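Local structure of hypothetical protein Atu3615 (Agrobacterium tumefaciens str. C58, 1ZNP) at residues 58-63 against 130-135; 72-77 against 112-117. The protein is of unknown function but belongs to the cupin superfamily (DUF985), whose members are built on a conserved beta-barrel. All blocks are in the same frame, centred on the assembly; numbering follows the deposited sequence.

Interaction 1 of 2, residues 58-63 against 130-135; sequences VTDAVE and FSSFVM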
ATOM      1  N   VAL A  58       7.318  16.479  -1.214  1.00 19.73           N
ATOM      2  CA  VAL A  58       7.067  17.681  -0.450  1.00 20.16           C
ATOM      3  C   VAL A  58       8.017  17.472   0.723  1.00 23.04           C
ATOM      4  O   VAL A  58       7.790  16.611   1.575  1.00 24.09           O
ATOM      5  CB  VAL A  58       5.604  17.736   0.010  1.00 19.69           C
ATOM      6  CG1 VAL A  58       5.340  19.023   0.747  1.00 15.42           C
ATOM      7  CG2 VAL A  58       4.677  17.610  -1.203  1.00 18.64           C
ATOM      8  N   THR A  59       9.091  18.257   0.743  1.00 23.83           N
ATOM      9  CA  THR A  59      10.147  18.125   1.742  1.00 25.15           C
ATOM     10  C   THR A  59       9.834  18.237   3.218  1.00 26.17           C
ATOM     11  O   THR A  59      10.409  17.506   4.020  1.00 29.08           O
ATOM     12  CB  THR A  59      11.309  19.120   1.471  1.00 25.74           C
ATOM     13  OG1 THR A  59      10.855  20.463   1.687  1.00 26.85           O
ATOM     14  CG2 THR A  59      11.822  18.982   0.040  1.00 22.77           C
ATOM     15  N   ASP A  60       8.924  19.125   3.592  1.00 25.60           N
ATOM     16  CA  ASP A  60       8.647  19.341   5.007  1.00 23.86           C
ATOM     17  C   ASP A  60       7.200  19.259   5.449  1.00 23.18           C
ATOM     18  O   ASP A  60       6.800  19.902   6.422  1.00 22.72           O
ATOM     19  CB  ASP A  60       9.201  20.701   5.391  1.00 23.93           C
ATOM     20  CG  ASP A  60       8.803  21.788   4.394  1.00 24.49           C
ATOM     21  OD1 ASP A  60       9.613  22.705   4.168  1.00 24.89           O
ATOM     22  OD2 ASP A  60       7.682  21.730   3.843  1.00 21.89           O
ATOM     23  N   ALA A  61       6.407  18.468   4.746  1.00 22.04           N
ATOM     24  CA  ALA A  61       5.013  18.347   5.115  1.00 18.75           C
ATOM     25  C   ALA A  61       4.443  17.050   4.599  1.00 17.79           C
ATOM     26  O   ALA A  61       4.880  16.537   3.567  1.00 15.11           O
ATOM     27  CB  ALA A  61       4.226  19.517   4.559  1.00 15.99           C
ATOM     28  N   VAL A  62       3.475  16.537   5.354  1.00 16.05           N
ATOM     29  CA  VAL A  62       2.754  15.320   5.051  1.00 15.98           C
ATOM     30  C   VAL A  62       1.600  15.650   4.093  1.00 17.41           C
ATOM     31  O   VAL A  62       0.846  16.607   4.302  1.00 14.64           O
ATOM     32  CB  VAL A  62       2.140  14.728   6.335  1.00 15.73           C
ATOM     33  CG1 VAL A  62       1.199  13.577   5.993  1.00 13.73           C
ATOM     34  CG2 VAL A  62       3.239  14.269   7.271  1.00 17.95           C
ATOM     35  N   GLU A  63       1.456  14.849   3.052  1.00 17.25           N
ATOM     36  CA  GLU A  63       0.387  15.062   2.109  1.00 19.69           C
ATOM     37  C   GLU A  63      -0.573  13.876   2.141  1.00 20.31           C
ATOM     38  O   GLU A  63      -0.151  12.725   2.113  1.00 21.43           O
ATOM     39  CB  GLU A  63       0.958  15.245   0.705  1.00 23.05           C
ATOM     40  CG  GLU A  63      -0.110  15.391  -0.366  1.00 29.36           C
ATOM     41  CD  GLU A  63       0.411  16.073  -1.614  1.00 31.19           C
ATOM     42  OE1 GLU A  63       1.543  15.753  -2.031  1.00 33.58           O
ATOM     43  OE2 GLU A  63      -0.322  16.919  -2.175  1.00 32.83           O
ATOM     44  N   PHE A 130       5.798  25.739  -2.943  1.00 21.80           N
ATOM     45  CA  PHE A 130       6.702  25.290  -3.988  1.00 21.44           C
ATOM     46  C   PHE A 130       8.162  25.411  -3.555  1.00 21.74           C
ATOM     47  O   PHE A 130       9.043  24.786  -4.142  1.00 20.61           O
ATOM     48  CB  PHE A 130       6.436  26.044  -5.287  1.00 22.49           C
ATOM     49  CG  PHE A 130       5.233  25.550  -6.033  1.00 23.34           C
ATOM     50  CD1 PHE A 130       4.017  26.221  -5.952  1.00 23.74           C
ATOM     51  CD2 PHE A 130       5.305  24.388  -6.797  1.00 25.24           C
ATOM     52  CE1 PHE A 130       2.891  25.744  -6.618  1.00 24.76           C
ATOM     53  CE2 PHE A 130       4.182  23.903  -7.469  1.00 24.37           C
ATOM     54  CZ  PHE A 130       2.974  24.582  -7.379  1.00 24.71           C
ATOM     55  N   SER A 131       8.419  26.203  -2.515  1.00 23.27           N
ATOM     56  CA  SER A 131       9.784  26.321  -1.999  1.00 24.17           C
ATOM     57  C   SER A 131      10.136  25.027  -1.250  1.00 23.54           C
ATOM     58  O   SER A 131      11.261  24.848  -0.780  1.00 22.98           O
ATOM     59  CB  SER A 131       9.914  27.519  -1.061  1.00 22.90           C
ATOM     60  OG  SER A 131       8.679  27.831  -0.449  1.00 29.84           O
ATOM     61  N   SER A 132       9.160  24.131  -1.147  1.00 21.98           N
ATOM     62  CA  SER A 132       9.351  22.845  -0.478  1.00 25.51           C
ATOM     63  C   SER A 132       8.889  21.729  -1.415  1.00 26.62           C
ATOM     64  O   SER A 132       8.408  20.677  -0.982  1.00 27.72           O
ATOM     65  CB  SER A 132       8.546  22.805   0.817  1.00 25.17           C
ATOM     66  OG  SER A 132       9.012  23.802   1.704  1.00 28.51           O
ATOM     67  N   PHE A 133       9.042  21.988  -2.707  1.00 26.70           N
ATOM     68  CA  PHE A 133       8.644  21.070  -3.755  1.00 25.13           C
ATOM     69  C   PHE A 133       9.879  20.710  -4.565  1.00 26.18           C
ATOM     70  O   PHE A 133      10.647  21.586  -4.959  1.00 26.08           O
ATOM     71  CB  PHE A 133       7.632  21.761  -4.655  1.00 24.45           C
ATOM     72  CG  PHE A 133       7.065  20.883  -5.719  1.00 25.32           C
ATOM     73  CD1 PHE A 133       6.023  20.000  -5.426  1.00 23.72           C
ATOM     74  CD2 PHE A 133       7.564  20.932  -7.020  1.00 23.92           C
ATOM     75  CE1 PHE A 133       5.481  19.176  -6.407  1.00 23.90           C
ATOM     76  CE2 PHE A 133       7.033  20.109  -8.016  1.00 26.29           C
ATOM     77  CZ  PHE A 133       5.983  19.224  -7.707  1.00 24.72           C
ATOM     78  N   VAL A 134      10.076  19.420  -4.804  1.00 27.94           N
ATOM     79  CA  VAL A 134      11.218  18.962  -5.579  1.00 29.20           C
ATOM     80  C   VAL A 134      10.833  17.759  -6.411  1.00 31.26           C
ATOM     81  O   VAL A 134      10.181  16.832  -5.921  1.00 32.31           O
ATOM     82  CB  VAL A 134      12.388  18.536  -4.692  1.00 28.40           C
ATOM     83  CG1 VAL A 134      13.569  18.149  -5.572  1.00 27.75           C
ATOM     84  CG2 VAL A 134      12.757  19.646  -3.741  1.00 27.79           C
HETATM   85  N   MSE A 135      11.250  17.765  -7.668  1.00 33.96           N
HETATM   86  CA  MSE A 135      10.953  16.659  -8.560  1.00 36.71           C
HETATM   87  C   MSE A 135      12.211  15.893  -8.892  1.00 36.25           C
HETATM   88  O   MSE A 135      13.322  16.406  -8.736  1.00 35.37           O
HETATM   89  CB  MSE A 135      10.332  17.177  -9.849  1.00 40.26           C
HETATM   90  CG  MSE A 135       8.979  17.785  -9.639  1.00 47.16           C
HETATM   91 SE   MSE A 135       8.297  18.491 -11.265  1.00 61.03          SE
HETATM   92  CE  MSE A 135       7.857  16.809 -12.141  1.00 52.69           C
TER
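The carboxylate of Asp60 is the flat group of this contact, and the hydroxyl of Ser132 meets it at OD1, on the syn side and 22° out of the carboxylate plane. Ser132 OG donates to Asp60 OD1 at 2.8 Å. The other oxygen, Asp60 OD2, lies 3.3 Å from Ser132 CB and forms a salt bridge with Arg37, so both carboxylate oxygens have partners and the group is held at two points. Chi1 of 47° puts Asp60 CG between its own backbone N and carbonyl carbon, which brings the carboxylate to Ser132 although the CB bond does not point there.

Next to this pair the chains meet through the backbone. Thr59 N gives a hydrogen bond of 3.0 Å to Ser132 O, with the donor tilted 33° from the carbonyl plane. The same oxygen also receives a CA-H...O contact from Val58 CA at 3.3 Å. The two branches of Thr59 divide the work: OG1 stands 3.4 Å from Ser132 CB, while CG2 touches Val134 CG2 at 4.0 Å, the two side chains crossing at about a right angle.

Val58 and Phe133 form an antiparallel non-hydrogen-bonded pair, with CA atoms 5.0 Å apart. Backbone bonding of Arg57 to Val134 carries the ladder onward, and the Phe133 ring meets that of His56. This short two-stranded antiparallel ribbon joins strand 133-135 to strand 56-58 of the cupin fold, at the turn where the chain heads into strand 63-68.

Interaction 2 of 2, residues 72-77 against 112-117; sequences PIALHL and ESLGDF
Two neighbouring antiparallel strands meet here at one edge of the main cupin sheet, where 108-113 is the outermost strand within the chain: Ala74 and Ile73 on strand 73-78 face Glu112 and Ser113 on strand 108-113. Ala74 and Glu112 make the hydrogen-bonded pair: Ala74 N donates to Glu112 O at 3.0 Å, and Glu112 N returns a bond of 3.2 Å to Ala74 O. Ile73 and Ser113 form the adjoining non-hydrogen-bonded pair, where Ile73 CG1 rests 3.4 Å from Glu112 O. Leu114 N then bonds to Pro72 O, extending the pairing beyond the end of strand 108-113.

On the face that carries Ala74 CB, a His-carboxylate hydrogen bond spans the strands. His76 NE2 donates to Glu112 OE1 at 2.6 Å, nearly straight at 171°. The oxygen lies in the imidazole plane, yet the nitrogen stands above the carboxylate plane, 40° out of it. The Glu112 chain bends at chi2 (-107°), which swings CD out of an extended course. Glu112 OE1 also lies 3.5 Å from Ala74 CB. Because His76 ND1 is bound to Thr86 on the next strand, both ring nitrogens are engaged and the ring's rotation is fixed.

Such strand-to-strand ladders make up the cupin beta-barrel, and this one also borders the dimer: Arg98 of the second subunit packs on His76, and Gly96 of that subunit on Ala74. Leu114 spreads its two methyls, CD2 over Ala74 CB at 4.0 Å and CD1 against Pro72 CG at 4.1 Å. On the opposite face of the sheet, Ser113 OG is hydrogen-bonded to Thr118 OG1.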
ATOM      1  N   PRO A  72      -9.923   4.259 -10.074  1.00 22.46           N
ATOM      2  CA  PRO A  72      -8.975   4.345  -8.959  1.00 22.13           C
ATOM      3  C   PRO A  72      -7.618   4.800  -9.463  1.00 20.24           C
ATOM      4  O   PRO A  72      -7.409   4.945 -10.667  1.00 22.98           O
ATOM      5  CB  PRO A  72      -8.948   2.921  -8.406  1.00 21.58           C
ATOM      6  CG  PRO A  72      -9.334   2.073  -9.597  1.00 24.16           C
ATOM      7  CD  PRO A  72     -10.437   2.887 -10.228  1.00 21.90           C
ATOM      8  N   ILE A  73      -6.696   5.022  -8.541  1.00 18.73           N
ATOM      9  CA  ILE A  73      -5.363   5.462  -8.895  1.00 17.67           C
ATOM     10  C   ILE A  73      -4.309   4.554  -8.284  1.00 18.65           C
ATOM     11  O   ILE A  73      -4.541   3.899  -7.271  1.00 16.60           O
ATOM     12  CB  ILE A  73      -5.114   6.928  -8.404  1.00 18.51           C
ATOM     13  CG1 ILE A  73      -5.343   7.912  -9.553  1.00 17.44           C
ATOM     14  CG2 ILE A  73      -3.708   7.075  -7.806  1.00 17.79           C
ATOM     15  CD1 ILE A  73      -5.132   9.363  -9.168  1.00 16.12           C
ATOM     16  N   ALA A  74      -3.151   4.503  -8.929  1.00 19.24           N
ATOM     17  CA  ALA A  74      -2.045   3.733  -8.401  1.00 18.84           C
ATOM     18  C   ALA A  74      -1.101   4.803  -7.845  1.00 20.46           C
ATOM     19  O   ALA A  74      -0.562   5.626  -8.594  1.00 18.32           O
ATOM     20  CB  ALA A  74      -1.384   2.955  -9.486  1.00 17.78           C
ATOM     21  N   LEU A  75      -0.950   4.808  -6.523  1.00 19.98           N
ATOM     22  CA  LEU A  75      -0.093   5.764  -5.831  1.00 19.11           C
ATOM     23  C   LEU A  75       1.160   5.025  -5.377  1.00 19.71           C
ATOM     24  O   LEU A  75       1.076   4.010  -4.686  1.00 20.40           O
ATOM     25  CB  LEU A  75      -0.834   6.352  -4.631  1.00 17.34           C
ATOM     26  CG  LEU A  75      -0.183   7.548  -3.942  1.00 19.19           C
ATOM     27  CD1 LEU A  75      -0.065   8.706  -4.894  1.00 20.35           C
ATOM     28  CD2 LEU A  75      -1.028   7.960  -2.763  1.00 22.30           C
ATOM     29  N   HIS A  76       2.318   5.533  -5.784  1.00 20.09           N
ATOM     30  CA  HIS A  76       3.598   4.924  -5.457  1.00 18.57           C
ATOM     31  C   HIS A  76       4.375   5.787  -4.479  1.00 18.33           C
ATOM     32  O   HIS A  76       4.532   6.987  -4.698  1.00 19.16           O
ATOM     33  CB  HIS A  76       4.400   4.735  -6.740  1.00 18.12           C
ATOM     34  CG  HIS A  76       3.619   4.095  -7.850  1.00 22.81           C
ATOM     35  ND1 HIS A  76       3.262   2.761  -7.845  1.00 22.51           N
ATOM     36  CD2 HIS A  76       3.108   4.615  -8.993  1.00 21.03           C
ATOM     37  CE1 HIS A  76       2.567   2.489  -8.936  1.00 20.16           C
ATOM     38  NE2 HIS A  76       2.459   3.594  -9.648  1.00 20.04           N
ATOM     39  N   LEU A  77       4.854   5.175  -3.399  1.00 18.63           N
ATOM     40  CA  LEU A  77       5.617   5.888  -2.384  1.00 19.16           C
ATOM     41  C   LEU A  77       6.994   5.272  -2.188  1.00 20.16           C
ATOM     42  O   LEU A  77       7.145   4.050  -2.180  1.00 19.74           O
ATOM     43  CB  LEU A  77       4.893   5.866  -1.034  1.00 18.69           C
ATOM     44  CG  LEU A  77       3.432   6.298  -0.947  1.00 18.60           C
ATOM     45  CD1 LEU A  77       3.128   6.666   0.509  1.00 14.76           C
ATOM     46  CD2 LEU A  77       3.171   7.492  -1.874  1.00 18.12           C
ATOM     47  N   GLU A 112      -0.741   7.548 -11.128  1.00 21.76           N
ATOM     48  CA  GLU A 112      -1.323   7.463 -12.453  1.00 26.08           C
ATOM     49  C   GLU A 112      -2.756   6.968 -12.310  1.00 26.17           C
ATOM     50  O   GLU A 112      -3.071   6.199 -11.400  1.00 28.57           O
ATOM     51  CB  GLU A 112      -0.515   6.508 -13.343  1.00 26.52           C
ATOM     52  CG  GLU A 112      -0.408   5.109 -12.789  1.00 33.32           C
ATOM     53  CD  GLU A 112       0.977   4.767 -12.225  1.00 37.57           C
ATOM     54  OE1 GLU A 112       1.169   3.582 -11.850  1.00 39.50           O
ATOM     55  OE2 GLU A 112       1.861   5.660 -12.159  1.00 33.51           O
ATOM     56  N   SER A 113      -3.626   7.441 -13.192  1.00 24.36           N
ATOM     57  CA  SER A 113      -5.021   7.033 -13.180  1.00 25.59           C
ATOM     58  C   SER A 113      -5.105   5.654 -13.832  1.00 25.50           C
ATOM     59  O   SER A 113      -4.345   5.356 -14.752  1.00 26.16           O
ATOM     60  CB  SER A 113      -5.868   8.038 -13.972  1.00 25.62           C
ATOM     61  OG  SER A 113      -7.223   7.637 -14.023  1.00 27.37           O
ATOM     62  N   LEU A 114      -6.017   4.814 -13.360  1.00 25.21           N
ATOM     63  CA  LEU A 114      -6.164   3.481 -13.927  1.00 25.63           C
ATOM     64  C   LEU A 114      -7.314   3.415 -14.924  1.00 26.20           C
ATOM     65  O   LEU A 114      -7.697   2.342 -15.377  1.00 29.85           O
ATOM     66  CB  LEU A 114      -6.368   2.458 -12.811  1.00 23.86           C
ATOM     67  CG  LEU A 114      -5.233   2.467 -11.787  1.00 24.91           C
ATOM     68  CD1 LEU A 114      -5.483   1.427 -10.715  1.00 24.72           C
ATOM     69  CD2 LEU A 114      -3.915   2.191 -12.482  1.00 23.97           C
ATOM     70  N   GLY A 115      -7.859   4.576 -15.263  1.00 25.71           N
ATOM     71  CA  GLY A 115      -8.948   4.640 -16.216  1.00 24.98           C
ATOM     72  C   GLY A 115      -8.830   5.928 -17.006  1.00 26.51           C
ATOM     73  O   GLY A 115      -7.721   6.386 -17.292  1.00 27.14           O
ATOM     74  N   ASP A 116      -9.966   6.525 -17.345  1.00 26.69           N
ATOM     75  CA  ASP A 116      -9.983   7.762 -18.116  1.00 27.84           C
ATOM     76  C   ASP A 116      -9.569   8.969 -17.295  1.00 27.28           C
ATOM     77  O   ASP A 116      -8.920   9.882 -17.802  1.00 28.47           O
ATOM     78  CB  ASP A 116     -11.376   7.972 -18.697  1.00 29.95           C
ATOM     79  CG  ASP A 116     -11.742   6.897 -19.697  1.00 33.17           C
ATOM     80  OD1 ASP A 116     -12.931   6.797 -20.069  1.00 34.31           O
ATOM     81  OD2 ASP A 116     -10.827   6.149 -20.114  1.00 35.31           O
ATOM     82  N   PHE A 117      -9.954   8.977 -16.026  1.00 26.62           N
ATOM     83  CA  PHE A 117      -9.592  10.076 -15.151  1.00 23.88           C
ATOM     84  C   PHE A 117      -9.891   9.762 -13.702  1.00 21.43           C
ATOM     85  O   PHE A 117     -10.682   8.878 -13.387  1.00 20.95           O
ATOM     86  CB  PHE A 117     -10.349  11.355 -15.524  1.00 25.67           C
ATOM     87  CG  PHE A 117     -11.792  11.346 -15.102  1.00 26.27           C
ATOM     88  CD1 PHE A 117     -12.792  11.008 -16.009  1.00 27.64           C
ATOM     89  CD2 PHE A 117     -12.149  11.637 -13.790  1.00 26.47           C
ATOM     90  CE1 PHE A 117     -14.135  10.958 -15.613  1.00 27.87           C
ATOM     91  CE2 PHE A 117     -13.486  11.587 -13.384  1.00 28.63           C
ATOM     92  CZ  PHE A 117     -14.484  11.245 -14.305  1.00 26.54           C
TER

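In the fold
Interactions 1 and 2 illustrate two kinds of strand pairing in one small beta fold, a separate two-stranded ribbon and the edge of the main sheet. Their centres lie 21 Å apart, on opposite sides of the chain's centre, and their nearest atoms remain about 7 Å from each other, so they do not touch. Along the chain interaction 2 is nested within the loop that interaction 1 closes. Shared strands connect them: Glu63, in 58-63, hydrogen-bonds to Gln109 on strand 108-113, which also carries Glu112, while strand 117-124 packs against Ala61 and Glu63 at one contact and Ile73 at the other. The second subunit packs against interaction 2 but does not touch the segments of interaction 1.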